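Local coordinates for WbbM protein (Klebsiella pneumoniae, PDB 6U4B) that acts as a bifunctional O-antigen polymerase, a trimeric enzyme that probably carries two glycosyltransferase activities on one chain, at residues 83-88 / 228-233; 216-221 / 260-265; 235-240 / 252-257. All coordinates share one frame; numbering follows the deposited sequence.

Contact 1 (83-88 / 228-233)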
loop_
_atom_site.group_PDB
_atom_site.type_symbol
_atom_site.label_atom_id
_atom_site.label_comp_id
_atom_site.label_asym_id
_atom_site.label_seq_id
_atom_site.Cartn_x
_atom_site.Cartn_y
_atom_site.Cartn_z
ATOM N N THR A 83 5.808 42.165 -4.563
ATOM C CA THR A 83 6.269 40.874 -5.065
ATOM C C THR A 83 6.345 40.860 -6.586
ATOM O O THR A 83 7.224 40.204 -7.154
ATOM C CB THR A 83 5.353 39.751 -4.565
ATOM O OG1 THR A 83 4.029 39.939 -5.080
ATOM C CG2 THR A 83 5.292 39.756 -3.052
ATOM N N ALA A 84 5.433 41.563 -7.263
ATOM C CA ALA A 84 5.552 41.714 -8.711
ATOM C C ALA A 84 6.741 42.602 -9.062
ATOM O O ALA A 84 7.538 42.271 -9.950
ATOM C CB ALA A 84 4.257 42.283 -9.292
ATOM N N HIS A 85 6.864 43.740 -8.374
ATOM C CA HIS A 85 8.027 44.608 -8.523
ATOM C C HIS A 85 9.321 43.822 -8.346
ATOM O O HIS A 85 10.214 43.870 -9.200
ATOM C CB HIS A 85 7.928 45.755 -7.508
ATOM C CG HIS A 85 9.068 46.728 -7.551
ATOM N ND1 HIS A 85 9.086 47.874 -6.785
ATOM C CD2 HIS A 85 10.223 46.732 -8.257
ATOM C CE1 HIS A 85 10.201 48.541 -7.017
ATOM N NE2 HIS A 85 10.910 47.869 -7.905
ATOM N N TYR A 86 9.428 43.075 -7.242
ATOM C CA TYR A 86 10.641 42.310 -6.970
ATOM C C TYR A 86 10.919 41.302 -8.079
ATOM O O TYR A 86 12.058 41.177 -8.547
ATOM C CB TYR A 86 10.520 41.601 -5.619
ATOM C CG TYR A 86 11.755 40.824 -5.216
ATOM C CD1 TYR A 86 11.927 39.499 -5.600
ATOM C CD2 TYR A 86 12.752 41.418 -4.451
ATOM C CE1 TYR A 86 13.055 38.791 -5.237
ATOM C CE2 TYR A 86 13.883 40.716 -4.082
ATOM C CZ TYR A 86 14.029 39.405 -4.477
ATOM O OH TYR A 86 15.156 38.704 -4.113
ATOM N N TRP A 87 9.885 40.576 -8.514
ATOM C CA TRP A 87 10.082 39.522 -9.507
ATOM C C TRP A 87 10.565 40.091 -10.834
ATOM O O TRP A 87 11.457 39.518 -11.474
ATOM C CB TRP A 87 8.788 38.732 -9.704
ATOM C CG TRP A 87 8.922 37.623 -10.706
ATOM C CD1 TRP A 87 9.336 36.345 -10.465
ATOM C CD2 TRP A 87 8.646 37.697 -12.109
ATOM N NE1 TRP A 87 9.333 35.618 -11.630
ATOM C CE2 TRP A 87 8.913 36.424 -12.654
ATOM C CE3 TRP A 87 8.196 38.715 -12.958
ATOM C CZ2 TRP A 87 8.746 36.142 -14.009
ATOM C CZ3 TRP A 87 8.031 38.433 -14.302
ATOM C CH2 TRP A 87 8.306 37.158 -14.814
ATOM N N VAL A 88 9.987 41.214 -11.269
ATOM C CA VAL A 88 10.443 41.854 -12.500
ATOM C C VAL A 88 11.876 42.343 -12.340
ATOM O O VAL A 88 12.712 42.180 -13.240
ATOM C CB VAL A 88 9.492 43.004 -12.885
ATOM C CG1 VAL A 88 10.043 43.773 -14.073
ATOM C CG2 VAL A 88 8.101 42.471 -13.192
ATOM N N GLU A 228 16.960 48.821 -6.034
ATOM C CA GLU A 228 18.060 48.553 -5.111
ATOM C C GLU A 228 17.902 49.355 -3.827
ATOM O O GLU A 228 18.184 48.854 -2.733
ATOM C CB GLU A 228 19.398 48.872 -5.781
ATOM C CG GLU A 228 19.769 47.941 -6.925
ATOM C CD GLU A 228 20.971 48.436 -7.708
ATOM O OE1 GLU A 228 21.349 49.615 -7.539
ATOM O OE2 GLU A 228 21.538 47.648 -8.494
ATOM N N TRP A 229 17.435 50.598 -3.945
ATOM C CA TRP A 229 17.256 51.450 -2.776
ATOM C C TRP A 229 16.094 50.968 -1.916
ATOM O O TRP A 229 16.235 50.813 -0.696
ATOM C CB TRP A 229 17.039 52.895 -3.233
ATOM C CG TRP A 229 16.769 53.884 -2.136
ATOM C CD1 TRP A 229 17.694 54.584 -1.417
ATOM C CD2 TRP A 229 15.487 54.306 -1.660
ATOM N NE1 TRP A 229 17.067 55.406 -0.512
ATOM C CE2 TRP A 229 15.711 55.255 -0.643
ATOM C CE3 TRP A 229 14.168 53.970 -1.991
ATOM C CZ2 TRP A 229 14.667 55.872 0.048
ATOM C CZ3 TRP A 229 13.136 54.581 -1.305
ATOM C CH2 TRP A 229 13.390 55.522 -0.297
ATOM N N LEU A 230 14.938 50.712 -2.535
ATOM C CA LEU A 230 13.747 50.354 -1.770
ATOM C C LEU A 230 13.937 49.039 -1.023
ATOM O O LEU A 230 13.646 48.944 0.175
ATOM C CB LEU A 230 12.532 50.265 -2.693
ATOM C CG LEU A 230 11.243 49.748 -2.049
ATOM C CD1 LEU A 230 10.696 50.750 -1.042
ATOM C CD2 LEU A 230 10.195 49.407 -3.102
ATOM N N PHE A 231 14.429 48.009 -1.713
ATOM C CA PHE A 231 14.493 46.692 -1.095
ATOM C C PHE A 231 15.666 46.540 -0.138
ATOM O O PHE A 231 15.617 45.668 0.734
ATOM C CB PHE A 231 14.521 45.607 -2.173
ATOM C CG PHE A 231 13.185 45.379 -2.817
ATOM C CD1 PHE A 231 12.210 44.646 -2.165
ATOM C CD2 PHE A 231 12.891 45.923 -4.056
ATOM C CE1 PHE A 231 10.971 44.444 -2.741
ATOM C CE2 PHE A 231 11.651 45.726 -4.640
ATOM C CZ PHE A 231 10.690 44.986 -3.981
ATOM N N SER A 232 16.708 47.366 -0.265
ATOM C CA SER A 232 17.733 47.400 0.774
ATOM C C SER A 232 17.147 47.895 2.090
ATOM O O SER A 232 17.505 47.401 3.167
ATOM C CB SER A 232 18.902 48.286 0.343
ATOM O OG SER A 232 18.537 49.656 0.358
ATOM N N ILE A 233 16.236 48.868 2.018
ATOM C CA ILE A 233 15.562 49.355 3.217
ATOM C C ILE A 233 14.592 48.308 3.747
ATOM O O ILE A 233 14.520 48.064 4.959
ATOM C CB ILE A 233 14.849 50.684 2.914
ATOM C CG1 ILE A 233 15.876 51.781 2.618
ATOM C CG2 ILE A 233 13.933 51.079 4.066
ATOM C CD1 ILE A 233 15.318 52.942 1.838
#
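An aromatic cluster of His85, Tyr86 and Phe231 joins helix 82-91 to helix 220-240, both in the DUF4422 region. The axes of the two short segments pass 11.7 Å apart, with an angle of 121° between their directions, and large side chains span this separation. Phe231 does most of the bridging. Its CG lies anti to its own carbonyl carbon (chi1 -75°), which sends the ring across the gap to lie against two consecutive residues of the other helix. Toward His85 it presents an edge: CE2 sits over the centre of the imidazole, 4.0 Å from His85 CE1 and about equally far from the other four ring atoms. This is a T-shaped pair, with centroids of the His85 and Phe231 rings 5.2 Å apart. Toward Tyr86 the roles reverse. The Tyr86 ring turns its edge to a face of Phe231, CD2 standing above the rim 3.9 Å from Phe231 CE1, and the planes meet at 74°. Phe231 is thus the edge in one pair and the face in the other.

The polar ends point to partners beyond the cluster: His85 NE2 hydrogen-bonds Ser227 OG, one turn before Phe231, and Tyr86 OH bonds Asp70. Trp89 and Phe223 extend the aromatic group, while Leu230 also packs on helix 253-272. On the Phe231 face opposite Tyr86 lies Leu230 CD2, which also reaches His85, 4.0 Å from its CE1; nearer still across the gap is Tyr86 CB, 3.8 Å from Phe231 CZ.

Contact 2 (216-221 / 260-265)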
loop_
_atom_site.group_PDB
_atom_site.type_symbol
_atom_site.label_atom_id
_atom_site.label_comp_id
_atom_site.label_asym_id
_atom_site.label_seq_id
_atom_site.Cartn_x
_atom_site.Cartn_y
_atom_site.Cartn_z
ATOM N N PHE A 216 2.909 53.026 -11.348
ATOM C CA PHE A 216 3.797 53.995 -11.975
ATOM C C PHE A 216 4.387 53.396 -13.243
ATOM O O PHE A 216 4.320 52.187 -13.473
ATOM C CB PHE A 216 4.921 54.433 -11.023
ATOM C CG PHE A 216 5.769 53.293 -10.509
ATOM C CD1 PHE A 216 5.555 52.767 -9.245
ATOM C CD2 PHE A 216 6.783 52.753 -11.288
ATOM C CE1 PHE A 216 6.335 51.724 -8.769
ATOM C CE2 PHE A 216 7.563 51.711 -10.819
ATOM C CZ PHE A 216 7.340 51.196 -9.558
ATOM N N VAL A 217 4.962 54.273 -14.061
ATOM C CA VAL A 217 5.848 53.900 -15.156
ATOM C C VAL A 217 7.083 54.781 -15.044
ATOM O O VAL A 217 6.965 56.010 -14.981
ATOM C CB VAL A 217 5.187 54.079 -16.538
ATOM C CG1 VAL A 217 6.074 53.488 -17.630
ATOM C CG2 VAL A 217 3.798 53.454 -16.570
ATOM N N MET A 218 8.264 54.167 -15.004
ATOM C CA MET A 218 9.487 54.945 -14.884
ATOM C C MET A 218 10.568 54.369 -15.787
ATOM O O MET A 218 10.469 53.241 -16.277
ATOM C CB MET A 218 9.981 55.016 -13.435
ATOM C CG MET A 218 10.340 53.684 -12.825
ATOM S SD MET A 218 10.981 53.885 -11.152
ATOM C CE MET A 218 9.564 54.595 -10.321
ATOM N N ARG A 219 11.604 55.177 -16.000
ATOM C CA ARG A 219 12.698 54.811 -16.883
ATOM C C ARG A 219 13.477 53.628 -16.317
ATOM O O ARG A 219 13.560 53.430 -15.100
ATOM C CB ARG A 219 13.630 56.006 -17.093
ATOM C CG ARG A 219 14.655 55.812 -18.199
ATOM C CD ARG A 219 14.408 56.758 -19.359
ATOM N NE ARG A 219 14.809 58.127 -19.044
ATOM C CZ ARG A 219 14.748 59.139 -19.902
ATOM N NH1 ARG A 219 15.139 60.351 -19.531
ATOM N NH2 ARG A 219 14.297 58.942 -21.134
ATOM N N LYS A 220 14.051 52.841 -17.230
ATOM C CA LYS A 220 14.756 51.614 -16.866
ATOM C C LYS A 220 15.823 51.862 -15.802
ATOM O O LYS A 220 15.933 51.111 -14.827
ATOM C CB LYS A 220 15.378 50.997 -18.119
ATOM C CG LYS A 220 16.360 49.865 -17.875
ATOM C CD LYS A 220 17.020 49.467 -19.187
ATOM C CE LYS A 220 18.226 48.568 -18.976
ATOM N NZ LYS A 220 18.997 48.385 -20.238
ATOM N N ASP A 221 16.615 52.923 -15.972
ATOM C CA ASP A 221 17.688 53.194 -15.018
ATOM C C ASP A 221 17.141 53.703 -13.689
ATOM O O ASP A 221 17.690 53.388 -12.627
ATOM C CB ASP A 221 18.676 54.188 -15.619
ATOM C CG ASP A 221 19.532 53.565 -16.702
ATOM O OD1 ASP A 221 19.964 52.401 -16.524
ATOM O OD2 ASP A 221 19.777 54.232 -17.732
ATOM N N ARG A 260 5.107 55.262 1.192
ATOM C CA ARG A 260 5.754 56.466 1.703
ATOM C C ARG A 260 7.191 56.567 1.212
ATOM O O ARG A 260 7.649 57.656 0.852
ATOM C CB ARG A 260 5.719 56.488 3.234
ATOM C CG ARG A 260 4.380 56.887 3.838
ATOM C CD ARG A 260 3.356 55.762 3.784
ATOM N NE ARG A 260 2.070 56.180 4.330
ATOM C CZ ARG A 260 0.979 55.425 4.325
ATOM N NH1 ARG A 260 1.018 54.206 3.802
ATOM N NH2 ARG A 260 -0.150 55.889 4.841
ATOM N N LEU A 261 7.912 55.441 1.195
ATOM C CA LEU A 261 9.287 55.451 0.707
ATOM C C LEU A 261 9.348 55.860 -0.758
ATOM O O LEU A 261 10.298 56.529 -1.187
ATOM C CB LEU A 261 9.924 54.076 0.912
ATOM C CG LEU A 261 10.081 53.618 2.362
ATOM C CD1 LEU A 261 10.592 52.182 2.425
ATOM C CD2 LEU A 261 11.012 54.555 3.119
ATOM N N PHE A 262 8.342 55.459 -1.540
ATOM C CA PHE A 262 8.243 55.874 -2.935
ATOM C C PHE A 262 8.284 57.395 -3.056
ATOM O O PHE A 262 9.000 57.948 -3.900
ATOM C CB PHE A 262 6.956 55.302 -3.534
ATOM C CG PHE A 262 6.810 55.519 -5.016
ATOM C CD1 PHE A 262 7.800 55.116 -5.895
ATOM C CD2 PHE A 262 5.658 56.093 -5.532
ATOM C CE1 PHE A 262 7.656 55.306 -7.258
ATOM C CE2 PHE A 262 5.509 56.286 -6.892
ATOM C CZ PHE A 262 6.509 55.891 -7.755
ATOM N N ASN A 263 7.531 58.088 -2.200
ATOM C CA ASN A 263 7.521 59.548 -2.217
ATOM C C ASN A 263 8.855 60.123 -1.759
ATOM O O ASN A 263 9.359 61.082 -2.355
ATOM C CB ASN A 263 6.389 60.071 -1.337
ATOM C CG ASN A 263 5.025 59.865 -1.958
ATOM O OD1 ASN A 263 4.508 60.745 -2.651
ATOM N ND2 ASN A 263 4.430 58.704 -1.715
ATOM N N ILE A 264 9.431 59.565 -0.690
ATOM C CA ILE A 264 10.724 60.041 -0.204
ATOM C C ILE A 264 11.777 59.924 -1.297
ATOM O O ILE A 264 12.611 60.822 -1.478
ATOM C CB ILE A 264 11.129 59.267 1.066
ATOM C CG1 ILE A 264 10.157 59.576 2.210
ATOM C CG2 ILE A 264 12.562 59.588 1.461
ATOM C CD1 ILE A 264 10.363 58.715 3.437
ATOM N N TYR A 265 11.742 58.827 -2.058
ATOM C CA TYR A 265 12.715 58.626 -3.126
ATOM C C TYR A 265 12.528 59.636 -4.252
ATOM O O TYR A 265 13.508 60.191 -4.761
ATOM C CB TYR A 265 12.610 57.197 -3.662
ATOM C CG TYR A 265 13.515 56.914 -4.839
ATOM C CD1 TYR A 265 14.844 56.556 -4.650
ATOM C CD2 TYR A 265 13.041 57.001 -6.141
ATOM C CE1 TYR A 265 15.675 56.298 -5.724
ATOM C CE2 TYR A 265 13.863 56.745 -7.221
ATOM C CZ TYR A 265 15.177 56.394 -7.008
ATOM O OH TYR A 265 15.994 56.137 -8.086
#
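Phe262 meets both Phe216 and Met218, two residues whose side chains leave strand 216-219 on the same side, and touches each in a different way. Against Phe216 the rings are near parallel, planes at 26°, but slid apart with centroids 5.0 Å from each other, so they barely overlap. The leading atom, Phe262 CZ, rests 3.6 Å from Phe216 CD1, and Phe262 CE1 lies over the Phe216 face. Met218 instead brings its methyl to the rim of the other ring: CE is in the Phe262 plane, 3.7 Å from Phe262 CE1. That methyl also stands above the Phe216 ring, toward its rim and on the face that Phe262 uses. A bend in the methionine chain (chi3 63°) turns CE back to this place.

The next shell fixes the three groups. Strand 216-219 is hydrogen-bonded to strands on both flanks, Phe216 with Phe100 and Met218 with Val98 on one side, Val217 with Leu153 on the other, which sets where the two side chains leave the sheet. Leu154 of strand 152-159 touches both phenyl rings, and Tyr226 meets Phe262 at about 55°. The contact thereby seats helix 253-272 on the mixed sheet. No hydrogen bond crosses between the two segments; buried ring and methyl surfaces hold them, which implies an attachment resting on dispersion and the exclusion of water.

Contact 3 (235-240 / 252-257)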
loop_
_atom_site.group_PDB
_atom_site.type_symbol
_atom_site.label_atom_id
_atom_site.label_comp_id
_atom_site.label_asym_id
_atom_site.label_seq_id
_atom_site.Cartn_x
_atom_site.Cartn_y
_atom_site.Cartn_z
ATOM N N ASP A 235 14.682 45.063 3.379
ATOM C CA ASP A 235 15.431 43.970 3.994
ATOM C C ASP A 235 15.756 44.284 5.450
ATOM O O ASP A 235 15.533 43.457 6.342
ATOM C CB ASP A 235 16.720 43.695 3.218
ATOM C CG ASP A 235 16.471 43.058 1.870
ATOM O OD1 ASP A 235 17.292 43.280 0.954
ATOM O OD2 ASP A 235 15.451 42.352 1.719
ATOM N N ASN A 236 16.290 45.480 5.707
ATOM C CA ASN A 236 16.583 45.870 7.080
ATOM C C ASN A 236 15.309 46.067 7.888
ATOM O O ASN A 236 15.303 45.822 9.100
ATOM C CB ASN A 236 17.428 47.144 7.102
ATOM C CG ASN A 236 18.863 46.905 6.669
ATOM O OD1 ASN A 236 19.126 46.112 5.766
ATOM N ND2 ASN A 236 19.800 47.585 7.320
ATOM N N LEU A 237 14.225 46.502 7.238
ATOM C CA LEU A 237 12.969 46.706 7.951
ATOM C C LEU A 237 12.455 45.404 8.550
ATOM O O LEU A 237 11.866 45.402 9.639
ATOM C CB LEU A 237 11.928 47.313 7.014
ATOM C CG LEU A 237 10.605 47.699 7.678
ATOM C CD1 LEU A 237 10.837 48.757 8.748
ATOM C CD2 LEU A 237 9.599 48.182 6.644
ATOM N N GLU A 238 12.671 44.283 7.854
ATOM C CA GLU A 238 12.230 42.993 8.376
ATOM C C GLU A 238 12.898 42.667 9.706
ATOM O O GLU A 238 12.291 42.011 10.560
ATOM C CB GLU A 238 12.516 41.885 7.363
ATOM C CG GLU A 238 11.767 42.013 6.048
ATOM C CD GLU A 238 11.703 40.697 5.293
ATOM O OE1 GLU A 238 11.028 40.638 4.246
ATOM O OE2 GLU A 238 12.325 39.716 5.753
ATOM N N ASP A 239 14.141 43.112 9.902
ATOM C CA ASP A 239 14.842 42.858 11.155
ATOM C C ASP A 239 14.447 43.831 12.257
ATOM O O ASP A 239 14.676 43.534 13.435
ATOM C CB ASP A 239 16.356 42.933 10.940
ATOM C CG ASP A 239 16.883 41.796 10.083
ATOM O OD1 ASP A 239 16.443 40.646 10.281
ATOM O OD2 ASP A 239 17.740 42.055 9.213
ATOM N N ALA A 240 13.853 44.974 11.906
ATOM C CA ALA A 240 13.635 46.057 12.853
ATOM C C ALA A 240 12.222 46.106 13.419
ATOM O O ALA A 240 11.998 46.810 14.410
ATOM C CB ALA A 240 13.958 47.406 12.196
ATOM N N ARG A 252 -0.259 43.972 5.766
ATOM C CA ARG A 252 0.265 44.668 4.603
ATOM C C ARG A 252 1.177 45.851 4.974
ATOM O O ARG A 252 1.350 46.753 4.143
ATOM C CB ARG A 252 -0.897 45.144 3.724
ATOM C CG ARG A 252 -1.868 44.038 3.335
ATOM C CD ARG A 252 -3.218 44.607 2.943
ATOM N NE ARG A 252 -3.154 45.365 1.699
ATOM C CZ ARG A 252 -3.919 46.419 1.438
ATOM N NH1 ARG A 252 -3.807 47.056 0.280
ATOM N NH2 ARG A 252 -4.789 46.841 2.346
ATOM N N VAL A 253 1.761 45.836 6.178
ATOM C CA VAL A 253 2.554 46.961 6.664
ATOM C C VAL A 253 3.694 47.282 5.707
ATOM O O VAL A 253 4.003 48.455 5.461
ATOM C CB VAL A 253 3.073 46.657 8.079
ATOM C CG1 VAL A 253 3.675 45.275 8.128
ATOM C CG2 VAL A 253 4.109 47.701 8.512
ATOM N N ILE A 254 4.322 46.250 5.138
ATOM C CA ILE A 254 5.451 46.465 4.237
ATOM C C ILE A 254 5.005 47.246 3.008
ATOM O O ILE A 254 5.635 48.234 2.614
ATOM C CB ILE A 254 6.088 45.121 3.847
ATOM C CG1 ILE A 254 6.429 44.308 5.097
ATOM C CG2 ILE A 254 7.337 45.348 3.003
ATOM C CD1 ILE A 254 7.559 44.892 5.918
ATOM N N GLY A 255 3.908 46.810 2.383
ATOM C CA GLY A 255 3.406 47.515 1.214
ATOM C C GLY A 255 2.978 48.934 1.529
ATOM O O GLY A 255 3.225 49.855 0.747
ATOM N N HIS A 256 2.330 49.129 2.681
ATOM C CA HIS A 256 1.917 50.471 3.082
ATOM C C HIS A 256 3.121 51.379 3.292
ATOM O O HIS A 256 3.101 52.551 2.897
ATOM C CB HIS A 256 1.070 50.398 4.352
ATOM C CG HIS A 256 -0.223 49.663 4.174
ATOM N ND1 HIS A 256 -0.962 49.729 3.011
ATOM C CD2 HIS A 256 -0.907 48.847 5.010
ATOM C CE1 HIS A 256 -2.047 48.988 3.141
ATOM N NE2 HIS A 256 -2.038 48.442 4.344
ATOM N N ILE A 257 4.184 50.854 3.906
ATOM C CA ILE A 257 5.370 51.664 4.163
ATOM C C ILE A 257 6.059 52.030 2.853
ATOM O O ILE A 257 6.543 53.155 2.680
ATOM C CB ILE A 257 6.316 50.925 5.128
ATOM C CG1 ILE A 257 5.747 50.962 6.548
ATOM C CG2 ILE A 257 7.710 51.529 5.094
ATOM C CD1 ILE A 257 6.595 50.239 7.577
#
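Leu237, on the last turns of helix 220-240, reaches across to Ile254 and Ile257 at the start of helix 253-272. The contact joins two successive helices of the DUF4422 region through a connecting loop, and the 11 residues between its segments contain no helix or strand. Along 235-240 the first residue to touch is Leu237, which carries the contact through one methyl. CG anti to the backbone N (chi1 -174°) extends the chain outward, and CD2 meets Ile257 CD1 at 3.8 Å, tip to tip, and Ile254 CD1 at 3.9 Å, where the two side chains instead pass each other in opposite directions. The directions from Leu237 CD2 to the two CD1 methyls diverge by about 95°, so the leucine tip lodges between them; the branch methyl Ile257 CG2 is 4.1 Å from Leu237 CD2. Ile254 folds at its second torsion (chi2 -69°), which brings its end closer than its CB direction would suggest.

Glu238 follows; its CG comes nearest the other segment, without touching it, and its carboxylate turns to other partners. OE1 takes a salt bridge from Lys75 and a hydrogen bond with Tyr79, two partners for one buried oxygen. Next, Asp239 packs on Ala544 of the second subunit, and Phe543 of that subunit lies against both Glu238 and Ile254, so this side of the contact also forms part of the interface between subunits of the trimer. Ile257 also touches Tyr172 of helix 168-173. Chemically, the joint between the segments is purely aliphatic, hence without a preferred bond direction, while the neighbouring carboxylate, held beside a lysine, would probably favour its charged form.

In the fold
From the N terminus, helix 82-91 comes first, and contact 1 closes a long loop when 228-233 packs on 83-88, with 139 residues between. Before that closure strand 216-219 has opened contact 2, which closes only at 260-265; contacts 1 and 2 therefore cross. Contact 3 opens at 235-240, after contact 1 has closed, and shuts at 252-257, wholly within the span of contact 2. Helix 220-240 takes part in all three, and helix 253-272 in contacts 2 and 3. Contacts 1 and 2, centres 11 Å apart, touch directly, Trp229 CH2 lying 3.4 Å from Leu261 O. Together they tie the sheet, helix 82-91 and the helix pair.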